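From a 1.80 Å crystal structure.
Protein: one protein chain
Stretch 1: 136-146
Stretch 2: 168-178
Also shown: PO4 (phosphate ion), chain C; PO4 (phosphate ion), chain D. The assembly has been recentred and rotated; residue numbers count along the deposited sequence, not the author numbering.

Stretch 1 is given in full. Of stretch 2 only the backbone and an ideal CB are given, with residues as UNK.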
# COMPACT_ATOMS: atom_id res chain seq x y z
N ASN A 136 -11.53 18.42 -4.53
CA ASN A 136 -11.57 19.68 -5.22
C ASN A 136 -10.45 20.66 -4.96
O ASN A 136 -10.54 21.79 -5.31
CB ASN A 136 -12.94 20.34 -5.13
CG ASN A 136 -13.95 19.67 -6.02
OD1 ASN A 136 -13.98 19.94 -7.20
ND2 ASN A 136 -14.77 18.85 -5.47
N GLY A 137 -9.36 20.18 -4.40
CA GLY A 137 -8.21 21.03 -4.15
C GLY A 137 -7.95 21.66 -2.79
O GLY A 137 -6.98 22.40 -2.65
N ALA A 138 -8.78 21.39 -1.80
CA ALA A 138 -8.55 21.97 -0.49
C ALA A 138 -7.27 21.41 0.11
O ALA A 138 -6.93 20.24 -0.12
CB ALA A 138 -9.73 21.69 0.42
N ARG A 139 -6.54 22.22 0.87
CA ARG A 139 -5.31 21.76 1.51
C ARG A 139 -5.69 20.81 2.66
O ARG A 139 -6.36 21.21 3.62
CB ARG A 139 -4.49 22.96 1.99
CG ARG A 139 -4.02 23.83 0.82
CD ARG A 139 -3.43 25.17 1.26
NE ARG A 139 -2.21 25.02 2.06
CZ ARG A 139 -1.47 26.04 2.48
NH1 ARG A 139 -1.83 27.28 2.19
NH2 ARG A 139 -0.38 25.82 3.20
N PHE A 140 -5.25 19.56 2.54
CA PHE A 140 -5.55 18.48 3.47
C PHE A 140 -4.52 18.34 4.62
O PHE A 140 -3.39 17.90 4.40
CB PHE A 140 -5.64 17.19 2.64
CG PHE A 140 -6.32 16.03 3.34
CD1 PHE A 140 -7.05 16.20 4.52
CD2 PHE A 140 -6.23 14.75 2.79
CE1 PHE A 140 -7.69 15.11 5.13
CE2 PHE A 140 -6.86 13.66 3.38
CZ PHE A 140 -7.59 13.83 4.55
N ILE A 141 -4.93 18.71 5.83
CA ILE A 141 -4.07 18.66 7.01
C ILE A 141 -4.73 17.80 8.09
O ILE A 141 -5.94 17.88 8.30
CB ILE A 141 -3.86 20.07 7.63
CG1 ILE A 141 -3.54 21.09 6.55
CG2 ILE A 141 -2.76 20.01 8.67
CD1 ILE A 141 -2.26 20.84 5.81
N ALA A 142 -3.93 17.01 8.80
CA ALA A 142 -4.44 16.16 9.87
C ALA A 142 -3.53 16.28 11.09
O ALA A 142 -2.31 16.40 10.94
CB ALA A 142 -4.51 14.71 9.40
N THR A 143 -4.11 16.24 12.28
CA THR A 143 -3.31 16.39 13.50
C THR A 143 -2.31 15.28 13.79
O THR A 143 -1.16 15.55 14.13
CB THR A 143 -4.22 16.58 14.75
OG1 THR A 143 -5.10 15.46 14.90
CG2 THR A 143 -5.04 17.85 14.62
N ASN A 144 -2.72 14.02 13.65
CA ASN A 144 -1.80 12.91 13.93
C ASN A 144 -2.21 11.64 13.17
O ASN A 144 -3.40 11.40 12.95
CB ASN A 144 -1.75 12.65 15.44
CG ASN A 144 -3.11 12.30 16.04
OD1 ASN A 144 -4.06 13.09 15.96
ND2 ASN A 144 -3.21 11.12 16.63
N PRO A 145 -1.23 10.82 12.77
CA PRO A 145 -1.48 9.58 12.02
C PRO A 145 -2.00 8.37 12.80
O PRO A 145 -2.41 7.38 12.19
CB PRO A 145 -0.14 9.31 11.37
CG PRO A 145 0.83 9.75 12.44
CD PRO A 145 0.21 11.04 12.97
N ASP A 146 -1.98 8.44 14.12
CA ASP A 146 -2.46 7.33 14.95
C ASP A 146 -3.85 6.86 14.50
O ASP A 146 -4.76 7.67 14.34
CB ASP A 146 -2.49 7.77 16.41
CG ASP A 146 -1.15 8.28 16.87
OD1 ASP A 146 -0.34 7.47 17.38
OD2 ASP A 146 -0.89 9.49 16.72
N UNK A 168 -8.55 10.11 -2.95
CA UNK A 168 -7.32 9.64 -3.56
C UNK A 168 -6.13 10.48 -3.14
O UNK A 168 -5.07 10.42 -3.76
CB UNK A 168 -7.45 9.64 -5.08
N UNK A 169 -6.30 11.26 -2.07
CA UNK A 169 -5.22 12.10 -1.57
C UNK A 169 -4.94 11.85 -0.10
O UNK A 169 -5.83 11.47 0.66
CB UNK A 169 -5.56 13.58 -1.79
N UNK A 170 -3.69 12.08 0.30
CA UNK A 170 -3.30 11.89 1.68
C UNK A 170 -3.04 13.24 2.34
O UNK A 170 -2.61 14.19 1.70
CB UNK A 170 -2.06 10.99 1.77
N UNK A 171 -3.30 13.33 3.65
CA UNK A 171 -3.08 14.60 4.33
C UNK A 171 -1.65 14.73 4.81
O UNK A 171 -0.89 13.77 4.81
CB UNK A 171 -4.04 14.75 5.51
N UNK A 172 -1.31 15.94 5.22
CA UNK A 172 -0.02 16.20 5.80
C UNK A 172 -0.31 16.03 7.28
O UNK A 172 -1.14 16.76 7.84
CB UNK A 172 0.55 17.57 5.43
N UNK A 173 0.33 15.05 7.92
CA UNK A 173 0.13 14.82 9.35
C UNK A 173 1.10 15.71 10.09
O UNK A 173 2.31 15.68 9.85
CB UNK A 173 0.33 13.35 9.73
N UNK A 174 0.58 16.52 11.01
CA UNK A 174 1.40 17.45 11.77
C UNK A 174 2.18 16.77 12.90
O UNK A 174 3.32 17.15 13.17
CB UNK A 174 0.52 18.56 12.35
N UNK A 175 1.58 15.78 13.53
CA UNK A 175 2.24 15.10 14.64
C UNK A 175 3.33 14.10 14.29
O UNK A 175 3.63 13.88 13.12
CB UNK A 175 1.18 14.37 15.46
N UNK A 176 3.91 13.49 15.32
CA UNK A 176 4.96 12.48 15.14
C UNK A 176 4.39 11.38 14.24
O UNK A 176 3.19 11.10 14.29
CB UNK A 176 5.43 11.91 16.48
N UNK A 177 5.23 10.71 13.44
CA UNK A 177 6.69 10.83 13.28
C UNK A 177 7.21 12.00 12.46
O UNK A 177 8.41 12.10 12.20
CB UNK A 177 7.22 9.54 12.64
N UNK A 178 6.32 12.90 12.04
CA UNK A 178 6.73 14.05 11.27
C UNK A 178 7.72 14.90 12.08
O UNK A 178 7.44 15.26 13.22
CB UNK A 178 5.51 14.88 10.86
P PO4 C . 2.37 8.05 19.36
O1 PO4 C . 1.42 8.70 20.29
O2 PO4 C . 2.30 6.58 19.54
O3 PO4 C . 2.00 8.39 17.96
O4 PO4 C . 3.75 8.52 19.63
P PO4 D . 1.57 10.27 23.14
O1 PO4 D . 1.71 11.26 24.25
O2 PO4 D . 2.07 10.87 21.88
O3 PO4 D . 2.36 9.07 23.46
O4 PO4 D . 0.15 9.89 22.99

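Position 168 has positive phi (78°) and nothing of stretch 1 within 5.5 Å of its ideal CB. The backbone alone favours glycine, and G168 it is.

At 169 CA-to-CB points toward stretch 1, with the ideal CB 4.8 Å from F140 CD2. Further along lies the carbonyl of A138, an acceptor out of reach of a short side chain. A long donor suits: lysine, arginine or perhaps glutamine. R169 reaches there with chi1 m, chi2 t and chi3 p, and its NH1 donates to A138 O at 3.1 Å, with that oxygen near the guanidinium plane.

Position 170 points away; almost anything would do. It is K170, with chi1 m and the rest t.

At 171 the ideal CB sits 3.4 Å from F140 CG, tight over the ring, and 3.9 Å from A142 CB. These neighbours make a compact apolar residue fit, alanine, valine or proline, and a phi of -87° leaves proline allowed. P171 lays CB 3.3 Å from the centroid of the F140 ring, a CH-pi contact almost along the normal, while its CG packs 3.9 Å from A142 CB.

Position 172 pairs with I141 in a parallel bridge; its N donates to F140 O (3.0 Å) and its O accepts from A142 N (3.0 Å). The ideal CB of 172 lies 4.3 Å from I141 CD1 on a shared face, suiting an apolar chain, branched or aromatic. F172 CB meets I141 CD1 at 4.2 Å, and its ring then leads away.

Position 173, paired with A142, turns to the other face, where small A142 leaves room and P145 offers an apolar surface. Leucine, methionine or an aromatic could use it. Y173 swings its ring back so that P145 CB stands 3.7 Å from the ring centroid, over one face, while Y173 CD2 lies 3.5 Å from A142 CB.

At 174 the backbone N donates to A142 O (2.9 Å). The ideal CB, 5.1 Å from I141 CG2, suits a modest aliphatic: valine, isoleucine or leucine. V174 brings CG2 to 3.7 Å from I141 CG2.

Position 175 allows no side chain: an ideal CB would clash with T143 O at 2.9 Å and crowd N144 CB at 3.4 Å. G175 has no CB to clash, and its N donates to T143 O at 2.8 Å.

Position 176 points sideways, but two phosphates invite a long cation. K176 NZ donates to chain C phosphate O4 and chain D phosphate O2, both at 2.9 Å.

The cis peptide before 177 strongly suggests proline; P177 sets CD 3.9 Å from P145 CG.

Position 178 precedes a helix, favouring serine, threonine or aspartate. S178 caps a backbone N just past the stretch.

Stretch 2 168-178: GRKPFYVGKPS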
# COMPACT_ATOMS: atom_id res chain seq x y z
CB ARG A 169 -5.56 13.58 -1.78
CG ARG A 169 -5.67 14.00 -3.24
CD ARG A 169 -6.04 15.47 -3.33
NE ARG A 169 -5.01 16.31 -2.73
CZ ARG A 169 -5.23 17.51 -2.21
NH1 ARG A 169 -6.45 18.03 -2.21
NH2 ARG A 169 -4.22 18.20 -1.70
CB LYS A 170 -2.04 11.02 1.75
CG LYS A 170 -2.32 9.57 1.38
CD LYS A 170 -1.07 8.72 1.49
CE LYS A 170 -1.43 7.24 1.57
NZ LYS A 170 -0.21 6.39 1.58
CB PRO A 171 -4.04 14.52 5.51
CG PRO A 171 -3.87 13.06 5.93
CD PRO A 171 -3.88 12.33 4.57
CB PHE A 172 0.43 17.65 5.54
CG PHE A 172 1.67 18.04 6.29
CD1 PHE A 172 2.92 17.58 5.88
CD2 PHE A 172 1.59 18.82 7.44
CE1 PHE A 172 4.07 17.90 6.60
CE2 PHE A 172 2.73 19.15 8.16
CZ PHE A 172 3.97 18.69 7.75
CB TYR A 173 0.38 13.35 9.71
CG TYR A 173 -0.73 12.41 9.30
CD1 TYR A 173 -0.56 11.51 8.24
CD2 TYR A 173 -1.95 12.41 9.97
CE1 TYR A 173 -1.58 10.63 7.87
CE2 TYR A 173 -2.97 11.54 9.60
CZ TYR A 173 -2.78 10.65 8.56
OH TYR A 173 -3.81 9.81 8.20
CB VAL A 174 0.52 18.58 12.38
CG1 VAL A 174 1.36 19.48 13.28
CG2 VAL A 174 -0.12 19.40 11.25
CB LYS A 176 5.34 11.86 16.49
CG LYS A 176 5.89 12.83 17.52
CD LYS A 176 5.99 12.16 18.89
CE LYS A 176 4.61 11.95 19.52
NZ LYS A 176 4.67 11.02 20.69
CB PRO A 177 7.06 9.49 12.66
CG PRO A 177 5.90 9.21 11.77
CD PRO A 177 4.71 9.59 12.64
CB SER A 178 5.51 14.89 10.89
OG SER A 178 5.91 16.11 10.29
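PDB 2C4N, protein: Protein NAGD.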